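Side-chain contacts in uncharacterized egV family protein COG1307 (Ruminococcus gnavus, PDB 3JR7), which is of unknown function but belongs to the DegV family, whose members are thought to bind lipids, probably fatty acids: residues Y22-D27 with L148-C153; E66-I71 with H253-E258; E86-S91 with V101-A106; G142-A147 with S275-D280; Y177-N182 with K227-K232. All coordinates share one frame; numbering follows the deposited sequence.

Contact 1: residues Y22-D27 with L148-C153; sequences YKVIVD and LKVQQC
Tyr22 and Val24 reach from strand 22-27 toward helix 141-155, where Val150 and Gln151 receive them. Strand 22-27 runs parallel to strands 42-51 and 98-103 in an alpha/beta layering, and the helix covers one face of that sheet. The valines meet methyl to methyl, with Val24 CG2 3.7 Å from Val150 CG1. Beta-branched and compact, valine fits the buried space between a strand and a helix whose CA atoms come within 7.6 Å at Val24 and Val150. One residue further along the helix, the Gln151 side chain crosses Tyr22 at a slant, its amide plane turned 76° from the ring. With its CG anti to the backbone N (chi1 176°), it runs its stem beside the phenol: Gln151 CG lies 3.5 Å from Tyr22 OH, so the aliphatic part rather than the amide makes the contact. The same tyrosine also packs within its own strand, since Val24 CG2 lies in the ring plane at its edge. With no hydrogen bond between the segments, the union rests on van der Waals fit: methyl against methyl at the buried valines, phenol oxygen against an aliphatic stem where the partly exposed tyrosine and glutamine meet beside them.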
# COMPACT_ATOMS: atom_id res chain seq x y z
N TYR A 22 5.31 11.98 18.15
CA TYR A 22 4.95 11.87 16.73
C TYR A 22 3.80 10.90 16.52
O TYR A 22 3.59 10.03 17.32
CB TYR A 22 6.16 11.45 15.90
CG TYR A 22 6.57 9.99 15.99
CD1 TYR A 22 6.14 9.08 15.07
CD2 TYR A 22 7.44 9.56 16.95
CE1 TYR A 22 6.54 7.76 15.11
CE2 TYR A 22 7.85 8.23 17.03
CZ TYR A 22 7.40 7.34 16.10
OH TYR A 22 7.77 5.98 16.14
N LYS A 23 3.07 11.05 15.42
CA LYS A 23 2.09 10.06 15.02
C LYS A 23 2.26 9.79 13.51
O LYS A 23 2.56 10.72 12.75
CB LYS A 23 0.69 10.54 15.36
CG LYS A 23 -0.37 9.50 15.21
CD LYS A 23 -1.71 9.91 15.86
CE LYS A 23 -2.46 11.03 15.09
NZ LYS A 23 -3.92 11.37 15.63
N VAL A 24 2.07 8.54 13.11
CA VAL A 24 2.06 8.12 11.69
C VAL A 24 0.68 7.71 11.28
O VAL A 24 0.14 6.68 11.75
CB VAL A 24 3.01 6.94 11.39
CG1 VAL A 24 3.10 6.71 9.85
CG2 VAL A 24 4.42 7.19 12.00
N ILE A 25 0.08 8.53 10.43
CA ILE A 25 -1.25 8.30 9.90
C ILE A 25 -1.10 7.64 8.52
O ILE A 25 -0.37 8.13 7.68
CB ILE A 25 -2.00 9.62 9.72
CG1 ILE A 25 -2.11 10.37 11.08
CG2 ILE A 25 -3.38 9.38 9.08
CD1 ILE A 25 -2.49 11.80 10.92
N VAL A 26 -1.80 6.57 8.29
CA VAL A 26 -1.73 5.81 7.05
C VAL A 26 -3.14 5.61 6.55
O VAL A 26 -4.03 5.25 7.35
CB VAL A 26 -1.06 4.46 7.31
CG1 VAL A 26 -0.85 3.69 5.98
CG2 VAL A 26 0.27 4.66 8.04
N ASP A 27 -3.41 5.84 5.26
CA ASP A 27 -4.74 5.52 4.77
C ASP A 27 -4.93 4.00 4.81
O ASP A 27 -3.97 3.24 4.95
CB ASP A 27 -5.08 6.14 3.41
CG ASP A 27 -4.30 5.55 2.23
OD1 ASP A 27 -3.95 4.34 2.22
OD2 ASP A 27 -4.11 6.31 1.26
N LEU A 148 6.88 2.12 8.52
CA LEU A 148 7.99 1.50 9.28
C LEU A 148 9.28 2.33 9.21
O LEU A 148 10.02 2.50 10.20
CB LEU A 148 8.26 0.05 8.82
CG LEU A 148 7.20 -0.98 9.23
CD1 LEU A 148 7.37 -2.32 8.61
CD2 LEU A 148 7.17 -1.12 10.82
N LYS A 149 9.55 2.88 8.04
CA LYS A 149 10.72 3.71 7.86
C LYS A 149 10.63 5.02 8.68
O LYS A 149 11.61 5.45 9.26
CB LYS A 149 10.93 4.02 6.36
CG LYS A 149 12.21 4.77 5.99
CD LYS A 149 13.50 4.07 6.50
CE LYS A 149 13.92 2.91 5.67
NZ LYS A 149 15.28 2.32 6.04
N VAL A 150 9.45 5.64 8.71
CA VAL A 150 9.24 6.81 9.56
C VAL A 150 9.62 6.47 11.00
O VAL A 150 10.40 7.18 11.64
CB VAL A 150 7.77 7.35 9.50
CG1 VAL A 150 7.57 8.44 10.60
CG2 VAL A 150 7.42 7.81 8.10
N GLN A 151 9.10 5.37 11.50
CA GLN A 151 9.37 4.95 12.88
C GLN A 151 10.85 4.67 13.09
O GLN A 151 11.41 5.00 14.13
CB GLN A 151 8.55 3.70 13.20
CG GLN A 151 8.79 3.04 14.62
CD GLN A 151 8.02 1.71 14.76
OE1 GLN A 151 8.06 0.86 13.90
NE2 GLN A 151 7.29 1.57 15.81
N GLN A 152 11.49 4.05 12.11
CA GLN A 152 12.92 3.75 12.20
C GLN A 152 13.72 5.05 12.31
O GLN A 152 14.55 5.20 13.21
CB GLN A 152 13.37 2.89 11.01
CG GLN A 152 14.88 2.52 11.03
CD GLN A 152 15.38 1.96 9.69
OE1 GLN A 152 14.63 1.79 8.73
NE2 GLN A 152 16.66 1.71 9.62
N CYS A 153 13.42 6.01 11.45
CA CYS A 153 14.07 7.33 11.51
C CYS A 153 13.85 8.04 12.84
O CYS A 153 14.79 8.61 13.43
CB CYS A 153 13.56 8.20 10.39
SG CYS A 153 14.04 7.56 8.77

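Contact 2: residues E66-I71 with H253-E258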
# COMPACT_ATOMS: atom_id res chain seq x y z
N GLU A 66 -16.17 -11.69 4.37
CA GLU A 66 -17.43 -11.03 3.99
C GLU A 66 -17.25 -10.14 2.76
O GLU A 66 -18.11 -10.02 1.88
CB GLU A 66 -17.95 -10.22 5.18
CG GLU A 66 -19.20 -9.42 4.83
CD GLU A 66 -19.78 -8.65 6.00
OE1 GLU A 66 -19.00 -8.14 6.85
OE2 GLU A 66 -21.03 -8.50 6.01
N LEU A 67 -16.13 -9.46 2.69
CA LEU A 67 -15.90 -8.60 1.54
C LEU A 67 -15.71 -9.42 0.26
O LEU A 67 -16.28 -9.10 -0.77
CB LEU A 67 -14.66 -7.72 1.82
CG LEU A 67 -14.11 -6.85 0.68
CD1 LEU A 67 -15.14 -5.88 0.12
CD2 LEU A 67 -12.86 -6.10 1.24
N LEU A 68 -14.91 -10.47 0.32
CA LEU A 68 -14.69 -11.31 -0.87
C LEU A 68 -15.99 -11.94 -1.35
O LEU A 68 -16.21 -12.07 -2.53
CB LEU A 68 -13.67 -12.40 -0.55
CG LEU A 68 -12.19 -11.97 -0.49
CD1 LEU A 68 -11.23 -13.08 0.04
CD2 LEU A 68 -11.72 -11.42 -1.87
N LEU A 69 -16.84 -12.35 -0.41
CA LEU A 69 -18.14 -12.97 -0.78
C LEU A 69 -19.06 -11.94 -1.43
O LEU A 69 -19.73 -12.22 -2.43
CB LEU A 69 -18.82 -13.59 0.45
CG LEU A 69 -18.20 -14.92 0.92
CD1 LEU A 69 -18.72 -15.24 2.27
CD2 LEU A 69 -18.45 -16.10 -0.08
N LYS A 70 -19.08 -10.72 -0.89
CA LYS A 70 -19.86 -9.67 -1.53
C LYS A 70 -19.36 -9.35 -2.94
O LYS A 70 -20.16 -9.18 -3.89
CB LYS A 70 -19.89 -8.41 -0.65
CG LYS A 70 -20.74 -7.30 -1.21
CD LYS A 70 -22.23 -7.71 -1.35
CE LYS A 70 -23.12 -6.49 -1.56
NZ LYS A 70 -24.57 -6.86 -1.49
N ILE A 71 -18.04 -9.25 -3.10
CA ILE A 71 -17.46 -9.08 -4.45
C ILE A 71 -17.88 -10.22 -5.39
O ILE A 71 -18.22 -10.02 -6.57
CB ILE A 71 -15.91 -9.00 -4.42
CG1 ILE A 71 -15.44 -7.71 -3.69
CG2 ILE A 71 -15.33 -9.12 -5.85
CD1 ILE A 71 -13.95 -7.78 -3.23
N HIS A 253 -0.94 -10.66 0.57
CA HIS A 253 -1.68 -11.65 -0.20
C HIS A 253 -3.14 -11.54 0.13
O HIS A 253 -3.51 -11.13 1.24
CB HIS A 253 -1.17 -13.07 0.10
CG HIS A 253 -1.62 -13.59 1.43
ND1 HIS A 253 -0.94 -13.34 2.60
CD2 HIS A 253 -2.72 -14.30 1.77
CE1 HIS A 253 -1.59 -13.91 3.61
NE2 HIS A 253 -2.67 -14.48 3.13
N CYS A 254 -3.97 -11.83 -0.87
CA CYS A 254 -5.41 -11.85 -0.68
C CYS A 254 -5.90 -13.30 -0.70
O CYS A 254 -6.12 -13.85 -1.77
CB CYS A 254 -6.10 -11.08 -1.79
SG CYS A 254 -7.89 -10.96 -1.54
N ASN A 255 -6.06 -13.88 0.50
CA ASN A 255 -6.62 -15.24 0.67
C ASN A 255 -5.76 -16.32 -0.04
O ASN A 255 -6.28 -17.23 -0.68
CB ASN A 255 -8.05 -15.28 0.13
CG ASN A 255 -8.79 -16.57 0.49
OD1 ASN A 255 -8.65 -17.10 1.59
ND2 ASN A 255 -9.58 -17.08 -0.46
N CYS A 256 -4.44 -16.18 0.05
CA CYS A 256 -3.50 -17.16 -0.55
C CYS A 256 -2.17 -17.16 0.19
O CYS A 256 -1.09 -16.81 -0.34
CB CYS A 256 -3.37 -16.94 -2.07
SG CYS A 256 -2.81 -15.27 -2.55
N GLU A 257 -2.23 -17.54 1.45
CA GLU A 257 -1.06 -17.53 2.29
C GLU A 257 0.07 -18.41 1.79
O GLU A 257 1.25 -18.04 1.91
CB GLU A 257 -1.40 -17.92 3.74
CG GLU A 257 -0.30 -17.53 4.67
CD GLU A 257 -0.46 -18.05 6.08
OE1 GLU A 257 -1.58 -18.37 6.51
OE2 GLU A 257 0.59 -18.13 6.77
N GLU A 258 -0.26 -19.58 1.25
CA GLU A 258 0.80 -20.48 0.79
C GLU A 258 1.49 -19.95 -0.46
O GLU A 258 2.69 -20.11 -0.63
CB GLU A 258 0.28 -21.91 0.53
CG GLU A 258 0.14 -22.75 1.83
CD GLU A 258 1.41 -22.83 2.71
OE1 GLU A 258 2.55 -23.05 2.20
OE2 GLU A 258 1.26 -22.65 3.96
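Leu68 of helix 64-73 packs against the short turn, Cys254 and Asn255, that carries the chain from strand 248-253 into helix 257-270, a strand-to-helix connection of the alpha/beta type. The two methyls of Leu68 divide the work. Leu68 CD2 lies 3.9 Å from Cys254 SG, an apolar meeting that suits a buried thiol, while Leu68 CD1 lies 3.9 Å from Asn255 CB. A branched leucine fits here because one side chain can touch two successive residues of the turn. Leu68 CG stands anti to the carbonyl carbon (chi1 -76°), which sends both methyls out from the helix toward that turn. Asn255 crosses Leu68 at a slant and offers only its CB; the amide is occupied by Asp291, whose OD1 accepts a hydrogen bond from ND2. The backbone of Asn255 is in the left-handed helical region (phi 61°), which asparagine tolerates better than most residues. Cys256 follows at the N-cap of helix 257-270. At the start of the turn, the His253 ring has Glu257 CA over one face, 3.5 Å above its plane and offset toward the rim, so the chain folds back on the strand it has just left. Around the contact, Thr286 of helix 283-289 touches both Leu68 and Cys254, while the neighbouring Leu67 turns to Trp56 of strand 54-57 and Ile51 of strand 42-51.

Contact 3: residues E86-S91 with V101-A106; sequences ERYMES and VVTLSA
Tyr88 is the residue through which helix 85-92 meets Val101 and Thr103, on the strand that follows it in the alpha/beta fold. Arg87, one residue before the contact, is directed away to the carbonyl of Ala46, to which its NH1 donates. Tyr88 follows, its CB already pointing at the strand and its CG anti to the carbonyl carbon (chi1 -86°), which carries the long ring across. The ring crosses both partners obliquely. Tyr88 CE1 lies 3.7 Å from Val101 CG1, and further out Tyr88 OH lies 3.7 Å from Thr103 CG2. Val101 and Thr103 are alternate residues of the strand, so their side chains share one face, and a tyrosine is long enough to span both. Ser91 closes the walk by bonding back into its own helix: Ser91 OG donates to Tyr88 O over 2.7 Å, in the carbonyl plane and on a lone pair. On the strand, Thr103 OG1 donates to Leu104 O at 2.9 Å, tilted 33° from the carbonyl plane, which fixes the rotation that turns CG2 to the tyrosine. With a serine at this place the methyl would be gone, which would probably leave a gap beside the Tyr88 hydroxyl. The tyrosine thus combines a carbon ring for the methyls of Val101 and Thr103 with a hydroxyl bonded to Ser111 OG of helix 111-126.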
# COMPACT_ATOMS: atom_id res chain seq x y z
N GLU A 86 -11.51 16.50 5.77
CA GLU A 86 -11.90 16.80 7.13
C GLU A 86 -11.49 15.68 8.05
O GLU A 86 -11.07 15.95 9.17
CB GLU A 86 -13.41 17.04 7.22
CG GLU A 86 -13.82 18.35 6.52
CD GLU A 86 -13.81 18.27 4.96
OE1 GLU A 86 -13.96 17.15 4.39
OE2 GLU A 86 -13.72 19.37 4.32
N ARG A 87 -11.61 14.44 7.59
CA ARG A 87 -11.13 13.33 8.38
C ARG A 87 -9.61 13.40 8.59
O ARG A 87 -9.12 13.04 9.65
CB ARG A 87 -11.45 12.00 7.73
CG ARG A 87 -11.89 10.95 8.73
CD ARG A 87 -13.42 10.71 8.61
NE ARG A 87 -13.75 10.73 7.18
CZ ARG A 87 -13.31 9.84 6.27
NH1 ARG A 87 -12.55 8.77 6.64
NH2 ARG A 87 -13.65 10.03 4.99
N TYR A 88 -8.87 13.79 7.56
CA TYR A 88 -7.42 13.89 7.72
C TYR A 88 -7.10 14.99 8.72
O TYR A 88 -6.27 14.82 9.64
CB TYR A 88 -6.75 14.15 6.39
CG TYR A 88 -6.43 12.90 5.59
CD1 TYR A 88 -5.44 12.02 6.02
CD2 TYR A 88 -7.03 12.68 4.34
CE1 TYR A 88 -5.11 10.93 5.30
CE2 TYR A 88 -6.65 11.59 3.56
CZ TYR A 88 -5.71 10.72 4.08
OH TYR A 88 -5.32 9.64 3.35
N MSE A 89 -7.77 16.14 8.56
CA MSE A 89 -7.56 17.25 9.50
C MSE A 89 -7.75 16.83 10.95
O MSE A 89 -6.93 17.14 11.81
CB MSE A 89 -8.47 18.45 9.19
CG MSE A 89 -8.15 19.66 10.08
SE MSE A 89 -9.55 21.01 10.03
CE MSE A 89 -10.70 20.19 11.40
N GLU A 90 -8.84 16.13 11.22
CA GLU A 90 -9.12 15.69 12.57
C GLU A 90 -8.04 14.74 13.10
O GLU A 90 -7.69 14.79 14.28
CB GLU A 90 -10.51 15.03 12.64
CG GLU A 90 -11.66 16.03 12.37
CD GLU A 90 -13.02 15.37 12.04
OE1 GLU A 90 -13.16 14.13 12.19
OE2 GLU A 90 -13.95 16.11 11.62
N SER A 91 -7.47 13.90 12.24
CA SER A 91 -6.39 13.00 12.66
C SER A 91 -5.10 13.75 12.98
O SER A 91 -4.26 13.27 13.73
CB SER A 91 -6.12 11.92 11.61
OG SER A 91 -5.38 12.44 10.48
N VAL A 101 2.09 11.56 7.35
CA VAL A 101 0.93 10.95 6.70
C VAL A 101 1.43 10.13 5.50
O VAL A 101 2.26 10.62 4.71
CB VAL A 101 -0.08 12.02 6.25
CG1 VAL A 101 -1.46 11.39 5.85
CG2 VAL A 101 -0.28 13.08 7.35
N VAL A 102 0.96 8.90 5.37
CA VAL A 102 1.37 8.03 4.26
C VAL A 102 0.15 7.61 3.49
O VAL A 102 -0.79 7.09 4.09
CB VAL A 102 2.07 6.78 4.77
CG1 VAL A 102 2.52 5.88 3.53
CG2 VAL A 102 3.27 7.17 5.65
N THR A 103 0.13 7.89 2.19
CA THR A 103 -1.02 7.64 1.35
C THR A 103 -0.70 6.80 0.16
O THR A 103 0.45 6.68 -0.26
CB THR A 103 -1.69 8.96 0.81
OG1 THR A 103 -0.88 9.55 -0.21
CG2 THR A 103 -1.95 9.97 1.95
N LEU A 104 -1.75 6.20 -0.39
CA LEU A 104 -1.77 5.68 -1.75
C LEU A 104 -1.12 6.64 -2.74
O LEU A 104 -1.22 7.86 -2.60
CB LEU A 104 -3.23 5.48 -2.18
CG LEU A 104 -3.96 4.20 -1.77
CD1 LEU A 104 -5.48 4.49 -1.71
CD2 LEU A 104 -3.61 3.07 -2.71
N SER A 105 -0.52 6.09 -3.78
CA SER A 105 -0.08 6.85 -4.93
C SER A 105 -1.08 7.90 -5.37
O SER A 105 -2.30 7.62 -5.62
CB SER A 105 0.17 5.93 -6.13
OG SER A 105 0.48 6.73 -7.28
N ALA A 106 -0.55 9.11 -5.54
CA ALA A 106 -1.38 10.22 -6.02
C ALA A 106 -1.91 9.93 -7.41
O ALA A 106 -2.90 10.51 -7.82
CB ALA A 106 -0.61 11.55 -5.99

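Contact 4: residues G142-A147 with S275-D280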
# COMPACT_ATOMS: atom_id res chain seq x y z
N GLY A 142 3.52 -1.24 0.31
CA GLY A 142 4.40 -0.08 0.01
C GLY A 142 4.19 1.01 1.09
O GLY A 142 5.14 1.57 1.62
N GLU A 143 2.93 1.27 1.44
CA GLU A 143 2.62 2.26 2.50
C GLU A 143 3.11 1.78 3.86
O GLU A 143 3.66 2.56 4.67
CB GLU A 143 1.12 2.51 2.54
CG GLU A 143 0.56 3.14 1.25
CD GLU A 143 -0.95 3.26 1.25
OE1 GLU A 143 -1.49 3.88 2.18
OE2 GLU A 143 -1.59 2.72 0.33
N THR A 144 2.90 0.49 4.12
CA THR A 144 3.29 -0.14 5.36
C THR A 144 4.78 0.07 5.57
O THR A 144 5.23 0.53 6.65
CB THR A 144 3.03 -1.66 5.32
OG1 THR A 144 1.67 -1.91 4.91
CG2 THR A 144 3.31 -2.28 6.65
N LEU A 145 5.54 -0.22 4.54
CA LEU A 145 7.00 -0.12 4.64
C LEU A 145 7.48 1.32 4.87
O LEU A 145 8.39 1.56 5.64
CB LEU A 145 7.69 -0.73 3.42
CG LEU A 145 7.81 -2.24 3.39
CD1 LEU A 145 8.29 -2.70 2.01
CD2 LEU A 145 8.69 -2.76 4.50
N ILE A 146 6.81 2.27 4.23
CA ILE A 146 7.08 3.71 4.44
C ILE A 146 6.80 4.12 5.92
O ILE A 146 7.65 4.74 6.55
CB ILE A 146 6.28 4.58 3.45
CG1 ILE A 146 6.76 4.32 2.00
CG2 ILE A 146 6.42 6.08 3.76
CD1 ILE A 146 5.78 4.81 0.94
N ALA A 147 5.66 3.68 6.47
CA ALA A 147 5.32 3.90 7.87
C ALA A 147 6.41 3.35 8.80
O ALA A 147 6.81 4.04 9.77
CB ALA A 147 3.95 3.26 8.23
N SER A 275 15.09 -8.39 6.55
CA SER A 275 14.02 -9.21 7.05
C SER A 275 12.86 -9.10 6.08
O SER A 275 12.86 -8.25 5.17
CB SER A 275 13.57 -8.75 8.46
OG SER A 275 13.06 -7.43 8.43
N SER A 276 11.86 -9.95 6.28
CA SER A 276 10.64 -9.86 5.50
C SER A 276 9.42 -10.24 6.32
O SER A 276 9.51 -10.91 7.36
CB SER A 276 10.73 -10.72 4.24
OG SER A 276 10.72 -12.11 4.58
N PHE A 277 8.26 -9.83 5.83
CA PHE A 277 7.07 -10.24 6.43
C PHE A 277 5.96 -10.34 5.43
O PHE A 277 6.03 -9.75 4.35
CB PHE A 277 6.70 -9.27 7.56
CG PHE A 277 6.39 -7.89 7.10
CD1 PHE A 277 5.10 -7.55 6.69
CD2 PHE A 277 7.37 -6.92 7.09
CE1 PHE A 277 4.80 -6.27 6.27
CE2 PHE A 277 7.06 -5.58 6.69
CZ PHE A 277 5.79 -5.29 6.27
N ILE A 278 4.91 -11.08 5.84
CA ILE A 278 3.73 -11.33 5.04
C ILE A 278 2.50 -10.84 5.78
O ILE A 278 2.38 -11.06 7.00
CB ILE A 278 3.57 -12.87 4.77
CG1 ILE A 278 4.74 -13.40 3.92
CG2 ILE A 278 2.28 -13.16 4.10
CD1 ILE A 278 4.73 -14.95 3.74
N VAL A 279 1.58 -10.20 5.07
CA VAL A 279 0.32 -9.73 5.65
C VAL A 279 -0.85 -10.02 4.75
O VAL A 279 -0.69 -10.14 3.53
CB VAL A 279 0.27 -8.20 5.90
CG1 VAL A 279 1.12 -7.87 7.01
CG2 VAL A 279 0.63 -7.39 4.59
N ASP A 280 -2.03 -10.09 5.37
CA ASP A 280 -3.28 -10.18 4.67
C ASP A 280 -3.62 -8.82 4.13
O ASP A 280 -3.39 -7.81 4.79
CB ASP A 280 -4.42 -10.63 5.58
CG ASP A 280 -4.24 -12.07 6.05
OD1 ASP A 280 -4.45 -12.96 5.24
OD2 ASP A 280 -3.79 -12.27 7.18
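Phe277 of strand 275-280 lays the outer end of its ring between Thr144 and Leu145 of helix 141-155. Ser276, just before it, faces the other way, its OG paired with Gln264 of helix 257-270. Phe277 then turns toward helix 141-155, its CG set over the backbone, flanked by N and C (chi1 65°), a setting that carries the ring toward the helix. Thr144 CG2 lies 3.9 Å from Phe277 CZ, the two side chains crossing at a slant. Leu145 CD2 is also 3.9 Å from the ring, at Phe277 CE2, but here leucine and phenylalanine lie alongside, running opposite ways. Ile278 flips back to helix 257-270, as the alternation of a strand requires. A large aromatic suits this place, since Leu145 CA and Phe277 CA are as much as 10.3 Å apart. Thr144 gives its methyl to the ring and its OG1 to the carbonyl of Glu31, so an entirely apolar contact is made without stranding the hydroxyl.

Contact 5: residues Y177-N182 with K227-K232; sequences YFVLEN and KKALVK
Val179, at the end of strand 176-179, packs against Ala229 and Leu230 of helix 226-240, which lies across one face of the mixed sheet in this part of the alpha/beta fold. The contact between the segments is apolar throughout. Val179 CG1 lies 4.2 Å from Ala229 CB, and a methyl as small as alanine's lets the helix approach until the CA atoms of Val179 and Ala229 are 7.4 Å apart. Leu230 starts out beside the strand, yet its longer side chain bends in far enough for Leu230 CD2 to come 4.4 Å from Val179 CB. Ile208 of the adjacent strand 205-211 and Met233 of the helix itself enclose the same patch. Among polar ties, Tyr177 OH adds a hydrogen bond to Asp240 at the far end of the same helix, while Lys232 NZ bonds the carbonyl of Lys222 and Asn182 OD1 caps Asp184 N. Alternation along the strand turns Phe178 to the opposite side of the sheet, where it lines the pocket holding the polyether ligand. Facing the helix, Val179 CG1 stands anti to the backbone nitrogen (chi1 178°), which brings that methyl to Ala229 CB.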
# COMPACT_ATOMS: atom_id res chain seq x y z
N TYR A 177 5.57 -4.53 -7.04
CA TYR A 177 5.28 -5.54 -8.07
C TYR A 177 4.06 -6.31 -7.65
O TYR A 177 3.85 -6.50 -6.45
CB TYR A 177 6.45 -6.51 -8.16
CG TYR A 177 7.78 -5.85 -8.34
CD1 TYR A 177 8.35 -5.72 -9.59
CD2 TYR A 177 8.48 -5.34 -7.24
CE1 TYR A 177 9.57 -5.08 -9.76
CE2 TYR A 177 9.68 -4.73 -7.39
CZ TYR A 177 10.23 -4.61 -8.65
OH TYR A 177 11.44 -3.99 -8.80
N PHE A 178 3.27 -6.78 -8.60
CA PHE A 178 2.15 -7.63 -8.26
C PHE A 178 1.74 -8.54 -9.39
O PHE A 178 1.98 -8.25 -10.57
CB PHE A 178 0.96 -6.83 -7.75
CG PHE A 178 0.36 -5.84 -8.71
CD1 PHE A 178 -0.83 -6.11 -9.37
CD2 PHE A 178 0.89 -4.58 -8.83
CE1 PHE A 178 -1.44 -5.16 -10.16
CE2 PHE A 178 0.29 -3.60 -9.65
CZ PHE A 178 -0.85 -3.88 -10.31
N VAL A 179 1.11 -9.63 -9.00
CA VAL A 179 0.44 -10.56 -9.90
C VAL A 179 -0.93 -10.89 -9.28
O VAL A 179 -1.04 -11.28 -8.09
CB VAL A 179 1.24 -11.88 -10.10
CG1 VAL A 179 0.47 -12.84 -11.01
CG2 VAL A 179 2.62 -11.62 -10.69
N LEU A 180 -1.97 -10.72 -10.08
CA LEU A 180 -3.32 -10.99 -9.66
C LEU A 180 -3.93 -12.11 -10.49
O LEU A 180 -3.46 -12.37 -11.59
CB LEU A 180 -4.20 -9.75 -9.88
CG LEU A 180 -3.66 -8.46 -9.27
CD1 LEU A 180 -4.70 -7.34 -9.42
CD2 LEU A 180 -3.22 -8.68 -7.83
N GLU A 181 -4.96 -12.75 -9.95
CA GLU A 181 -5.84 -13.61 -10.77
C GLU A 181 -6.81 -12.76 -11.54
O GLU A 181 -7.23 -13.15 -12.63
CB GLU A 181 -6.62 -14.60 -9.87
CG GLU A 181 -5.76 -15.54 -9.07
CD GLU A 181 -5.13 -16.69 -9.91
OE1 GLU A 181 -5.29 -16.73 -11.15
OE2 GLU A 181 -4.47 -17.56 -9.32
N ASN A 182 -7.21 -11.61 -10.97
CA ASN A 182 -8.29 -10.83 -11.54
C ASN A 182 -8.00 -9.30 -11.58
O ASN A 182 -8.14 -8.63 -10.57
CB ASN A 182 -9.54 -11.12 -10.74
CG ASN A 182 -10.76 -10.37 -11.24
OD1 ASN A 182 -10.71 -9.74 -12.30
ND2 ASN A 182 -11.88 -10.45 -10.48
N LYS A 227 2.29 -20.25 -11.60
CA LYS A 227 3.55 -20.77 -11.11
C LYS A 227 4.72 -20.12 -11.83
O LYS A 227 5.70 -19.67 -11.19
CB LYS A 227 3.62 -22.28 -11.31
CG LYS A 227 4.86 -22.90 -10.68
CD LYS A 227 4.90 -24.43 -10.90
CE LYS A 227 6.19 -24.87 -11.55
NZ LYS A 227 6.38 -24.28 -12.95
N LYS A 228 4.63 -20.06 -13.16
CA LYS A 228 5.67 -19.39 -13.93
C LYS A 228 5.65 -17.85 -13.68
O LYS A 228 6.71 -17.22 -13.64
CB LYS A 228 5.55 -19.69 -15.40
CG LYS A 228 6.08 -21.07 -15.74
CD LYS A 228 5.87 -21.40 -17.24
CE LYS A 228 6.38 -22.81 -17.60
NZ LYS A 228 7.06 -22.71 -18.96
N ALA A 229 4.48 -17.26 -13.50
CA ALA A 229 4.39 -15.81 -13.26
C ALA A 229 5.07 -15.44 -11.93
O ALA A 229 5.74 -14.41 -11.83
CB ALA A 229 2.93 -15.33 -13.29
N LEU A 230 4.95 -16.28 -10.91
CA LEU A 230 5.58 -15.94 -9.63
C LEU A 230 7.11 -15.96 -9.74
O LEU A 230 7.80 -15.09 -9.17
CB LEU A 230 5.05 -16.79 -8.50
CG LEU A 230 3.57 -16.60 -8.22
CD1 LEU A 230 3.23 -17.60 -7.12
CD2 LEU A 230 3.14 -15.14 -7.79
N VAL A 231 7.63 -16.90 -10.51
CA VAL A 231 9.07 -16.94 -10.79
C VAL A 231 9.50 -15.69 -11.55
O VAL A 231 10.49 -15.09 -11.20
CB VAL A 231 9.46 -18.22 -11.62
CG1 VAL A 231 10.91 -18.18 -12.11
CG2 VAL A 231 9.16 -19.50 -10.77
N LYS A 232 8.77 -15.32 -12.60
CA LYS A 232 9.13 -14.13 -13.35
C LYS A 232 9.02 -12.87 -12.46
O LYS A 232 9.84 -11.96 -12.58
CB LYS A 232 8.25 -13.96 -14.59
CG LYS A 232 8.48 -14.98 -15.66
CD LYS A 232 8.27 -14.45 -17.06
CE LYS A 232 8.13 -15.58 -18.10
NZ LYS A 232 7.78 -15.06 -19.47

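Contacts 1 and 4 share helix 141-155 and have centres 12 Å apart; through this helix the sheet containing strand 22-27 is joined to the one containing strand 275-280. Leu148 CD1 of contact 1 even touches Phe277 CE2 of contact 4, at 3.8 Å. Contact 3 lies on the strand next to contact 1, with centres about 13 Å apart, and Ile25 O accepts from Val102 N at 2.8 Å. Contact 2 meets contact 4 in the second sheet, where His253 N bonds Val279 O. Contact 5 is remote from contacts 1 and 3, its centre about 30 Å from each, yet of the five it is the one that contributes a residue to the polyether pocket.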